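PDB 7MX5: Tol-Pal system protein TolB from Acinetobacter baumannii, which probably acts in the periplasm as part of the Tol-Pal system, which is thought to maintain outer membrane integrity and support membrane invagination during cell division. Local coordinates for residues Leu103-Pro106 against Gln112-His115; Ala120-Leu125 against Gly130-Arg135; Leu152-Thr157 against Lys182-Val187. All coordinates share one frame; numbering follows the deposited sequence.

Interaction 1 (Leu103-Pro106 against Gln112-His115)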
ATOM      1  N   LEU A 103      21.570  13.522  -4.782  1.00 45.27           N
ATOM      2  CA  LEU A 103      20.174  13.922  -4.672  1.00 44.98           C
ATOM      3  C   LEU A 103      20.110  15.267  -3.966  1.00 45.88           C
ATOM      4  O   LEU A 103      20.623  15.411  -2.852  1.00 43.76           O
ATOM      5  CB  LEU A 103      19.356  12.871  -3.918  1.00 37.85           C
ATOM      6  CG  LEU A 103      17.899  13.234  -3.621  1.00 43.80           C
ATOM      7  CD1 LEU A 103      17.030  13.010  -4.848  1.00 51.34           C
ATOM      8  CD2 LEU A 103      17.376  12.434  -2.438  1.00 42.66           C
ATOM      9  N   ASN A 104      19.495  16.248  -4.619  1.00 47.40           N
ATOM     10  CA  ASN A 104      19.312  17.567  -4.033  1.00 46.11           C
ATOM     11  C   ASN A 104      18.037  17.575  -3.204  1.00 52.07           C
ATOM     12  O   ASN A 104      16.964  17.209  -3.697  1.00 49.29           O
ATOM     13  CB  ASN A 104      19.255  18.638  -5.121  1.00 49.46           C
ATOM     14  CG  ASN A 104      20.628  19.160  -5.494  1.00 67.12           C
ATOM     15  OD1 ASN A 104      21.155  20.069  -4.852  1.00 71.14           O
ATOM     16  ND2 ASN A 104      21.219  18.581  -6.532  1.00 50.66           N
ATOM     17  N   VAL A 105      18.157  17.983  -1.949  1.00 57.87           N
ATOM     18  CA  VAL A 105      17.058  17.941  -0.991  1.00 56.52           C
ATOM     19  C   VAL A 105      16.681  19.374  -0.636  1.00 62.84           C
ATOM     20  O   VAL A 105      17.543  20.144  -0.192  1.00 54.07           O
ATOM     21  CB  VAL A 105      17.432  17.145   0.266  1.00 44.75           C
ATOM     22  CG1 VAL A 105      16.186  16.815   1.057  1.00 44.63           C
ATOM     23  CG2 VAL A 105      18.183  15.880  -0.116  1.00 51.02           C
ATOM     24  N   PRO A 106      15.427  19.772  -0.808  1.00 59.04           N
ATOM     25  CA  PRO A 106      15.048  21.154  -0.495  1.00 76.20           C
ATOM     26  C   PRO A 106      14.622  21.333   0.956  1.00 76.84           C
ATOM     27  O   PRO A 106      13.444  21.186   1.300  1.00 78.68           O
ATOM     28  CB  PRO A 106      13.898  21.419  -1.472  1.00 71.39           C
ATOM     29  CG  PRO A 106      13.267  20.069  -1.669  1.00 61.41           C
ATOM     30  CD  PRO A 106      14.344  19.031  -1.477  1.00 58.59           C
ATOM     31  N   GLN A 112      11.624  12.204   3.003  1.00 44.37           N
ATOM     32  CA  GLN A 112      11.444  11.817   1.608  1.00 44.37           C
ATOM     33  C   GLN A 112      12.778  11.530   0.930  1.00 46.43           C
ATOM     34  O   GLN A 112      12.843  10.684   0.032  1.00 38.95           O
ATOM     35  CB  GLN A 112      10.679  12.907   0.853  1.00 34.43           C
ATOM     36  CG  GLN A 112      11.477  14.177   0.610  1.00 61.12           C
ATOM     37  CD  GLN A 112      10.982  14.971  -0.582  1.00 73.08           C
ATOM     38  OE1 GLN A 112       9.830  15.405  -0.619  1.00 77.09           O
ATOM     39  NE2 GLN A 112      11.854  15.168  -1.563  1.00 67.55           N
ATOM     40  N   ALA A 113      13.848  12.209   1.350  1.00 44.52           N
ATOM     41  CA  ALA A 113      15.155  11.976   0.745  1.00 45.26           C
ATOM     42  C   ALA A 113      15.705  10.611   1.135  1.00 43.13           C
ATOM     43  O   ALA A 113      16.284   9.906   0.299  1.00 34.75           O
ATOM     44  CB  ALA A 113      16.127  13.084   1.149  1.00 40.08           C
ATOM     45  N   GLY A 114      15.536  10.219   2.399  1.00 44.37           N
ATOM     46  CA  GLY A 114      15.982   8.901   2.819  1.00 39.13           C
ATOM     47  C   GLY A 114      15.219   7.787   2.134  1.00 36.28           C
ATOM     48  O   GLY A 114      15.791   6.752   1.786  1.00 37.52           O
ATOM     49  N   HIS A 115      13.915   7.985   1.926  1.00 39.50           N
ATOM     50  CA  HIS A 115      13.127   6.991   1.208  1.00 49.01           C
ATOM     51  C   HIS A 115      13.532   6.910  -0.258  1.00 41.01           C
ATOM     52  O   HIS A 115      13.456   5.834  -0.860  1.00 37.89           O
ATOM     53  CB  HIS A 115      11.637   7.311   1.340  1.00 34.95           C
ATOM     54  CG  HIS A 115      11.129   7.237   2.748  1.00 37.09           C
ATOM     55  ND1 HIS A 115      11.702   6.427   3.704  1.00 34.28           N
ATOM     56  CD2 HIS A 115      10.102   7.874   3.359  1.00 35.36           C
ATOM     57  CE1 HIS A 115      11.050   6.567   4.845  1.00 39.63           C
ATOM     58  NE2 HIS A 115      10.075   7.439   4.662  1.00 37.41           N
TER

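Interaction 2 (Ala120-Leu125 against Gly130-Arg135)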
ATOM      1  N   ALA A 120      16.410   3.666  -4.321  1.00 31.33           N
ATOM      2  CA  ALA A 120      17.442   3.412  -5.320  1.00 36.19           C
ATOM      3  C   ALA A 120      18.306   2.219  -4.931  1.00 38.05           C
ATOM      4  O   ALA A 120      18.721   1.439  -5.797  1.00 37.53           O
ATOM      5  CB  ALA A 120      18.302   4.660  -5.517  1.00 32.59           C
ATOM      6  N   ILE A 121      18.593   2.065  -3.636  1.00 30.80           N
ATOM      7  CA  ILE A 121      19.365   0.913  -3.175  1.00 30.44           C
ATOM      8  C   ILE A 121      18.595  -0.376  -3.432  1.00 31.86           C
ATOM      9  O   ILE A 121      19.157  -1.370  -3.905  1.00 33.63           O
ATOM     10  CB  ILE A 121      19.723   1.070  -1.685  1.00 32.35           C
ATOM     11  CG1 ILE A 121      20.657   2.264  -1.480  1.00 33.04           C
ATOM     12  CG2 ILE A 121      20.358  -0.205  -1.149  1.00 27.89           C
ATOM     13  CD1 ILE A 121      20.982   2.540  -0.027  1.00 28.18           C
ATOM     14  N   TYR A 122      17.295  -0.374  -3.125  1.00 32.14           N
ATOM     15  CA  TYR A 122      16.469  -1.558  -3.339  1.00 33.88           C
ATOM     16  C   TYR A 122      16.426  -1.944  -4.812  1.00 35.79           C
ATOM     17  O   TYR A 122      16.559  -3.122  -5.159  1.00 36.16           O
ATOM     18  CB  TYR A 122      15.060  -1.299  -2.804  1.00 36.10           C
ATOM     19  CG  TYR A 122      14.124  -2.485  -2.862  1.00 33.92           C
ATOM     20  CD1 TYR A 122      14.040  -3.379  -1.804  1.00 40.70           C
ATOM     21  CD2 TYR A 122      13.307  -2.698  -3.965  1.00 28.46           C
ATOM     22  CE1 TYR A 122      13.180  -4.459  -1.848  1.00 42.29           C
ATOM     23  CE2 TYR A 122      12.444  -3.775  -4.019  1.00 35.44           C
ATOM     24  CZ  TYR A 122      12.384  -4.653  -2.958  1.00 37.66           C
ATOM     25  OH  TYR A 122      11.525  -5.727  -3.006  1.00 39.33           O
ATOM     26  N   GLN A 123      16.246  -0.958  -5.696  1.00 36.21           N
ATOM     27  CA  GLN A 123      16.172  -1.248  -7.123  1.00 41.99           C
ATOM     28  C   GLN A 123      17.511  -1.740  -7.662  1.00 41.62           C
ATOM     29  O   GLN A 123      17.550  -2.597  -8.553  1.00 38.11           O
ATOM     30  CB  GLN A 123      15.712  -0.004  -7.883  1.00 34.98           C
ATOM     31  CG  GLN A 123      15.381  -0.249  -9.344  1.00 35.39           C
ATOM     32  CD  GLN A 123      14.709   0.943  -9.989  1.00 45.27           C
ATOM     33  OE1 GLN A 123      15.340   1.972 -10.226  1.00 57.11           O
ATOM     34  NE2 GLN A 123      13.420   0.812 -10.278  1.00 55.32           N
ATOM     35  N   ALA A 124      18.616  -1.214  -7.133  1.00 27.53           N
ATOM     36  CA  ALA A 124      19.932  -1.629  -7.602  1.00 39.04           C
ATOM     37  C   ALA A 124      20.283  -3.048  -7.172  1.00 42.35           C
ATOM     38  O   ALA A 124      21.146  -3.674  -7.795  1.00 38.49           O
ATOM     39  CB  ALA A 124      21.000  -0.655  -7.101  1.00 28.39           C
ATOM     40  N   LEU A 125      19.633  -3.569  -6.132  1.00 31.05           N
ATOM     41  CA  LEU A 125      19.939  -4.898  -5.619  1.00 38.20           C
ATOM     42  C   LEU A 125      18.962  -5.966  -6.082  1.00 39.02           C
ATOM     43  O   LEU A 125      19.338  -7.139  -6.164  1.00 28.02           O
ATOM     44  CB  LEU A 125      19.965  -4.879  -4.087  1.00 28.47           C
ATOM     45  CG  LEU A 125      21.068  -4.034  -3.448  1.00 35.05           C
ATOM     46  CD1 LEU A 125      20.903  -3.994  -1.943  1.00 41.23           C
ATOM     47  CD2 LEU A 125      22.435  -4.573  -3.824  1.00 32.65           C
ATOM     48  N   GLY A 130      11.712   0.425  -5.669  1.00 35.32           N
ATOM     49  CA  GLY A 130      11.458   0.518  -4.248  1.00 36.82           C
ATOM     50  C   GLY A 130      10.145   1.213  -3.946  1.00 32.38           C
ATOM     51  O   GLY A 130       9.630   2.009  -4.732  1.00 43.72           O
ATOM     52  N   ASP A 131       9.591   0.900  -2.773  1.00 36.50           N
ATOM     53  CA  ASP A 131       8.307   1.455  -2.364  1.00 41.13           C
ATOM     54  C   ASP A 131       8.383   2.146  -1.007  1.00 44.44           C
ATOM     55  O   ASP A 131       7.347   2.347  -0.364  1.00 40.65           O
ATOM     56  CB  ASP A 131       7.229   0.369  -2.343  1.00 30.74           C
ATOM     57  CG  ASP A 131       6.440   0.310  -3.636  1.00 37.73           C
ATOM     58  OD1 ASP A 131       6.537   1.261  -4.440  1.00 45.28           O
ATOM     59  OD2 ASP A 131       5.721  -0.688  -3.850  1.00 40.45           O
ATOM     60  N   PHE A 132       9.584   2.509  -0.552  1.00 43.40           N
ATOM     61  CA  PHE A 132       9.693   3.289   0.676  1.00 49.83           C
ATOM     62  C   PHE A 132       9.133   4.691   0.478  1.00 45.17           C
ATOM     63  O   PHE A 132       8.512   5.253   1.388  1.00 44.07           O
ATOM     64  CB  PHE A 132      11.147   3.338   1.138  1.00 39.44           C
ATOM     65  CG  PHE A 132      11.772   1.984   1.281  1.00 42.31           C
ATOM     66  CD1 PHE A 132      11.312   1.096   2.238  1.00 40.89           C
ATOM     67  CD2 PHE A 132      12.806   1.589   0.448  1.00 39.42           C
ATOM     68  CE1 PHE A 132      11.876  -0.154   2.369  1.00 40.87           C
ATOM     69  CE2 PHE A 132      13.376   0.339   0.576  1.00 43.54           C
ATOM     70  CZ  PHE A 132      12.911  -0.534   1.537  1.00 42.79           C
ATOM     71  N   SER A 133       9.343   5.268  -0.700  1.00 42.83           N
ATOM     72  CA  SER A 133       8.595   6.445  -1.102  1.00 48.17           C
ATOM     73  C   SER A 133       7.191   6.031  -1.523  1.00 48.69           C
ATOM     74  O   SER A 133       6.978   4.946  -2.073  1.00 58.57           O
ATOM     75  CB  SER A 133       9.297   7.173  -2.249  1.00 42.09           C
ATOM     76  OG  SER A 133      10.631   7.504  -1.902  1.00 46.07           O
ATOM     77  N   GLY A 134       6.229   6.902  -1.253  1.00 42.49           N
ATOM     78  CA  GLY A 134       4.833   6.614  -1.505  1.00 44.32           C
ATOM     79  C   GLY A 134       3.986   6.838  -0.268  1.00 42.61           C
ATOM     80  O   GLY A 134       4.481   7.030   0.840  1.00 40.41           O
ATOM     81  N   ARG A 135       2.676   6.805  -0.490  1.00 39.82           N
ATOM     82  CA  ARG A 135       1.713   7.144   0.544  1.00 37.51           C
ATOM     83  C   ARG A 135       0.676   6.039   0.684  1.00 38.59           C
ATOM     84  O   ARG A 135       0.393   5.302  -0.264  1.00 35.37           O
ATOM     85  CB  ARG A 135       1.024   8.477   0.234  1.00 39.64           C
ATOM     86  CG  ARG A 135       1.996   9.611  -0.053  1.00 37.35           C
ATOM     87  CD  ARG A 135       2.400  10.321   1.226  1.00 43.26           C
ATOM     88  NE  ARG A 135       1.334  11.188   1.713  1.00 47.00           N
ATOM     89  CZ  ARG A 135       1.363  11.841   2.866  1.00 44.55           C
ATOM     90  NH1 ARG A 135       2.393  11.745   3.690  1.00 46.57           N
ATOM     91  NH2 ARG A 135       0.330  12.607   3.202  1.00 55.35           N
TER

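Interaction 3 (Leu152-Thr157 against Lys182-Val187)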
ATOM      1  N   LEU A 152     -10.080  10.395   7.930  1.00 45.52           N
ATOM      2  CA  LEU A 152      -9.381   9.939   6.737  1.00 37.42           C
ATOM      3  C   LEU A 152      -7.996  10.574   6.709  1.00 43.79           C
ATOM      4  O   LEU A 152      -7.872  11.804   6.695  1.00 33.33           O
ATOM      5  CB  LEU A 152     -10.165  10.293   5.475  1.00 24.10           C
ATOM      6  CG  LEU A 152      -9.497   9.924   4.149  1.00 29.57           C
ATOM      7  CD1 LEU A 152      -9.029   8.478   4.156  1.00 34.41           C
ATOM      8  CD2 LEU A 152     -10.443  10.173   2.993  1.00 32.24           C
ATOM      9  N   GLN A 153      -6.961   9.739   6.702  1.00 36.53           N
ATOM     10  CA  GLN A 153      -5.586  10.206   6.752  1.00 39.94           C
ATOM     11  C   GLN A 153      -4.774   9.571   5.635  1.00 45.15           C
ATOM     12  O   GLN A 153      -5.094   8.482   5.149  1.00 36.01           O
ATOM     13  CB  GLN A 153      -4.932   9.883   8.102  1.00 33.94           C
ATOM     14  CG  GLN A 153      -5.352  10.796   9.236  1.00 43.81           C
ATOM     15  CD  GLN A 153      -4.315  10.863  10.338  1.00 53.87           C
ATOM     16  OE1 GLN A 153      -3.548   9.921  10.543  1.00 43.73           O
ATOM     17  NE2 GLN A 153      -4.285  11.981  11.054  1.00 40.53           N
ATOM     18  N   ILE A 154      -3.718  10.272   5.231  1.00 41.44           N
ATOM     19  CA  ILE A 154      -2.735   9.766   4.283  1.00 39.91           C
ATOM     20  C   ILE A 154      -1.358   9.961   4.900  1.00 39.14           C
ATOM     21  O   ILE A 154      -1.013  11.073   5.316  1.00 42.66           O
ATOM     22  CB  ILE A 154      -2.826  10.475   2.918  1.00 34.24           C
ATOM     23  CG1 ILE A 154      -4.202  10.258   2.289  1.00 33.53           C
ATOM     24  CG2 ILE A 154      -1.742   9.969   1.986  1.00 35.51           C
ATOM     25  CD1 ILE A 154      -4.419  11.050   1.016  1.00 39.93           C
ATOM     26  N   ALA A 155      -0.579   8.885   4.966  1.00 38.69           N
ATOM     27  CA  ALA A 155       0.736   8.926   5.584  1.00 44.41           C
ATOM     28  C   ALA A 155       1.732   8.191   4.700  1.00 40.10           C
ATOM     29  O   ALA A 155       1.365   7.534   3.721  1.00 36.02           O
ATOM     30  CB  ALA A 155       0.715   8.316   6.991  1.00 33.67           C
ATOM     31  N   ASP A 156       3.008   8.310   5.057  1.00 36.96           N
ATOM     32  CA  ASP A 156       4.056   7.592   4.351  1.00 32.98           C
ATOM     33  C   ASP A 156       3.936   6.091   4.612  1.00 38.21           C
ATOM     34  O   ASP A 156       3.138   5.633   5.436  1.00 26.40           O
ATOM     35  CB  ASP A 156       5.432   8.103   4.777  1.00 33.21           C
ATOM     36  CG  ASP A 156       5.652   9.556   4.410  1.00 37.28           C
ATOM     37  OD1 ASP A 156       5.032  10.022   3.431  1.00 41.11           O
ATOM     38  OD2 ASP A 156       6.443  10.234   5.100  1.00 39.81           O
ATOM     39  N   THR A 157       4.754   5.317   3.896  1.00 32.19           N
ATOM     40  CA  THR A 157       4.702   3.865   4.022  1.00 32.38           C
ATOM     41  C   THR A 157       5.142   3.382   5.398  1.00 35.65           C
ATOM     42  O   THR A 157       4.876   2.228   5.748  1.00 40.46           O
ATOM     43  CB  THR A 157       5.559   3.210   2.939  1.00 38.96           C
ATOM     44  OG1 THR A 157       6.942   3.507   3.172  1.00 37.39           O
ATOM     45  CG2 THR A 157       5.158   3.726   1.565  1.00 35.38           C
ATOM     46  N   LYS A 182      -3.086  11.758  -7.613  1.00 38.76           N
ATOM     47  CA  LYS A 182      -3.228  13.183  -7.336  1.00 44.57           C
ATOM     48  C   LYS A 182      -4.491  13.498  -6.551  1.00 42.64           C
ATOM     49  O   LYS A 182      -4.524  14.490  -5.814  1.00 42.46           O
ATOM     50  CB  LYS A 182      -3.232  13.983  -8.641  1.00 40.99           C
ATOM     51  CG  LYS A 182      -1.883  14.565  -9.022  1.00 54.41           C
ATOM     52  CD  LYS A 182      -1.591  14.349 -10.497  1.00 62.79           C
ATOM     53  CE  LYS A 182      -0.255  14.954 -10.892  1.00 54.99           C
ATOM     54  NZ  LYS A 182      -0.238  15.363 -12.324  1.00 67.11           N
ATOM     55  N   LYS A 183      -5.527  12.677  -6.693  1.00 40.86           N
ATOM     56  CA  LYS A 183      -6.782  12.867  -5.987  1.00 40.33           C
ATOM     57  C   LYS A 183      -7.135  11.590  -5.239  1.00 42.67           C
ATOM     58  O   LYS A 183      -6.673  10.497  -5.577  1.00 41.27           O
ATOM     59  CB  LYS A 183      -7.917  13.246  -6.949  1.00 37.60           C
ATOM     60  CG  LYS A 183      -7.691  14.556  -7.685  1.00 43.22           C
ATOM     61  CD  LYS A 183      -8.951  15.012  -8.400  1.00 45.24           C
ATOM     62  CE  LYS A 183      -8.808  16.437  -8.911  1.00 62.41           C
ATOM     63  NZ  LYS A 183      -8.198  16.483 -10.268  1.00 61.79           N
ATOM     64  N   ILE A 184      -7.961  11.741  -4.208  1.00 33.50           N
ATOM     65  CA  ILE A 184      -8.451  10.615  -3.427  1.00 39.49           C
ATOM     66  C   ILE A 184      -9.964  10.720  -3.325  1.00 42.31           C
ATOM     67  O   ILE A 184     -10.518  11.823  -3.242  1.00 40.50           O
ATOM     68  CB  ILE A 184      -7.801  10.558  -2.026  1.00 41.46           C
ATOM     69  CG1 ILE A 184      -8.202   9.270  -1.304  1.00 39.98           C
ATOM     70  CG2 ILE A 184      -8.180  11.778  -1.197  1.00 45.31           C
ATOM     71  CD1 ILE A 184      -7.047   8.551  -0.666  1.00 37.32           C
ATOM     72  N   ALA A 185     -10.634   9.573  -3.358  1.00 32.85           N
ATOM     73  CA  ALA A 185     -12.076   9.502  -3.204  1.00 32.16           C
ATOM     74  C   ALA A 185     -12.419   8.703  -1.956  1.00 40.99           C
ATOM     75  O   ALA A 185     -11.619   7.903  -1.462  1.00 34.57           O
ATOM     76  CB  ALA A 185     -12.746   8.871  -4.428  1.00 29.07           C
ATOM     77  N   TYR A 186     -13.630   8.925  -1.454  1.00 34.48           N
ATOM     78  CA  TYR A 186     -14.073   8.284  -0.225  1.00 37.54           C
ATOM     79  C   TYR A 186     -15.583   8.419  -0.120  1.00 36.04           C
ATOM     80  O   TYR A 186     -16.198   9.264  -0.775  1.00 30.97           O
ATOM     81  CB  TYR A 186     -13.391   8.899   1.001  1.00 38.61           C
ATOM     82  CG  TYR A 186     -13.522  10.405   1.076  1.00 41.12           C
ATOM     83  CD1 TYR A 186     -14.596  10.995   1.729  1.00 38.70           C
ATOM     84  CD2 TYR A 186     -12.576  11.236   0.486  1.00 38.04           C
ATOM     85  CE1 TYR A 186     -14.724  12.369   1.796  1.00 41.90           C
ATOM     86  CE2 TYR A 186     -12.695  12.611   0.551  1.00 32.62           C
ATOM     87  CZ  TYR A 186     -13.771  13.173   1.208  1.00 39.81           C
ATOM     88  OH  TYR A 186     -13.898  14.541   1.277  1.00 34.25           O
ATOM     89  N   VAL A 187     -16.170   7.573   0.719  1.00 40.07           N
ATOM     90  CA  VAL A 187     -17.595   7.614   1.017  1.00 38.09           C
ATOM     91  C   VAL A 187     -17.765   8.274   2.376  1.00 38.68           C
ATOM     92  O   VAL A 187     -17.198   7.813   3.373  1.00 37.82           O
ATOM     93  CB  VAL A 187     -18.212   6.208   1.002  1.00 36.77           C
ATOM     94  CG1 VAL A 187     -19.719   6.287   1.210  1.00 43.86           C
ATOM     95  CG2 VAL A 187     -17.879   5.507  -0.300  1.00 29.87           C
TER

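Interaction 1 (Leu103-Pro106 against Gln112-His115)
Leu103 and Val105 meet Ala113 methyl against methyl, with no aromatic ring in the contact. The flat groups stay marginal: the carbonyl O of Ala113 lies 3.9 Å from Leu103 CD2, and the amide of Gln112 stays at the margin, with NE2 of Gln112 4.6 Å from CD of Pro106.

The centre of the contact is the CB of Ala113. It sits in the fork of Val105, equally far from both branches: CG1 and CG2 of Val105 are each 3.7 Å from Ala113 CB. With CG1 of Val105 anti to the backbone N (chi1 -165°) and CG2 anti to the carbonyl carbon, both methyls spread toward the helix. A third methyl closes in from the neighbouring same-side position of the strand, Leu103 CD2 lying 3.9 Å from Ala113 CB. The CA atoms of Val105 and Ala113 are 6.5 Å apart, a close approach of helix to strand that the small alanine side chain permits. No hydrogen bond links the segments, and about 155 Å² of surface is buried, both sides summed.

The strand is held from its flank by backbone bonds of Leu103 with Val85 and of Val105 with Phe83, while Leu28 also packs on Ala113. Farther round the helix, His115 ND1 is hydrogen-bonded to Asp35 OD2.

Strand 96-105 is an outermost strand of the five-stranded mixed sheet, and helix 110-126 turns back over it, running roughly antiparallel to it. This strand-to-helix connection, with an apolar helix face laid on a sheet, is typical of a layered alpha/beta fold, here the amino-terminal domain of TolB.

Interaction 2 (Ala120-Leu125 against Gly130-Arg135)
The backbone of Tyr122, in helix 110-126, comes within 5.5 Å (CA to CA) of Gly130, where the irregular segment 130-135 doubles back along the helix on its way to strand 135-141. Tyr122 carries the helix side of the contact. Its CG is anti to the backbone N (chi1 -175°), which carries the ring out past the glycine, and CD2 of Tyr122 rests 3.7 Å from CA of Gly130. The backbone N of Gly130 is close to the same ring carbon, 3.9 Å from Tyr122 CD2, so the ring packs against main chain here.

Phe132 approaches nearer the root of the tyrosine. One corner of its ring, CE2, lies 4.1 Å from Tyr122 CB, and the Phe132 side chain also touches His115 and Ser118 of the preceding turns, and Ser39.

All three touching residues are buried, and some 153 Å² is covered in total. The polar work is done by a neighbour one turn back: Asp119 accepts the backbone N-H groups of Phe132 and Ser133 through OD1 and OD2 respectively. Separately, Asp131 OD2 accepts a hydrogen bond from the backbone N of Asn356. Between the segments there is no hydrogen bond, and the contact rests on van der Waals packing of ring and methylene carbons against main chain and phenyl ring, whereas polar bonds from outside the pair, among them those to Asp119, probably set the course of the loop.

Interaction 3 (Leu152-Thr157 against Lys182-Val187)
Leu152 meets Tyr186 and Ile154 meets Ile184, two apolar pairs that join strands of different sheets. The first is methyl against ring. Leu152 CD2 touches the inner end of the aromatic group, 3.5 Å from Tyr186 CD2 and 3.6 Å from Tyr186 CG, with Tyr186 CB close behind at 3.8 Å from the same methyl. The tyrosine ring branches off between its own backbone N and carbonyl carbon (chi1 53°), and the leucine chain passes slantwise across its base and does not reach the hydroxyl.

The second pair is aliphatic. The two isoleucines extend toward each other tip to tip, Ile154 CD1 lying 4.0 Å from Ile184 CD1. CG1 of Ile184, anti to its backbone N (chi1 -173°), carries the terminal methyl toward the facing strand. Val165 and Trp177 touch both isoleucines, and Leu201 packs on both as well, so this pair is embedded in a wider apolar layer.

Polar bonds run outside the pairing. Tyr186 OH is hydrogen-bonded to Gln199 OE1, which anchors the far end of the ring. Backbone bonds tie Leu152 to Val165 and Leu166, and Ile154 to Lys163, within their own sheet. No hydrogen bond crosses between the segments.

The CA atoms are well apart, 8.6 Å for Leu152 and Tyr186 and 9.6 Å for Ile154 and Ile184, as expected of sheets stacked face on face. Strand 150-156 belongs to the four-stranded antiparallel sheet that strand 391-397 completes, and strand 183-188 to the sheet made by 172-177, 183-188, 195-200 and 206-211. Such a hydrophobic layer between successive antiparallel sheets is typical of adjacent blades of a beta-propeller, here the six-bladed propeller of TolB.

From the N terminus, interaction 1 closes the short loop 106-109 between strand 96-105 and helix 110-126, and interaction 2 closes the turn at the end of the same helix. Interaction 3 spans the longer excursion through strands 163-168 and 172-177. The three follow one another in series, neither nested nor crossed. Interactions 1 and 2 share the helix and touch where His115 packs on Ser133. Interaction 2 meets interaction 3 through the probable hydrogen bond of Phe132 O with Thr157 OG1 and the Arg135-Asp156 salt bridge. Segment 130-135 thus leads from the amino-terminal domain into the propeller, two adjacent blades of which interaction 3 packs together.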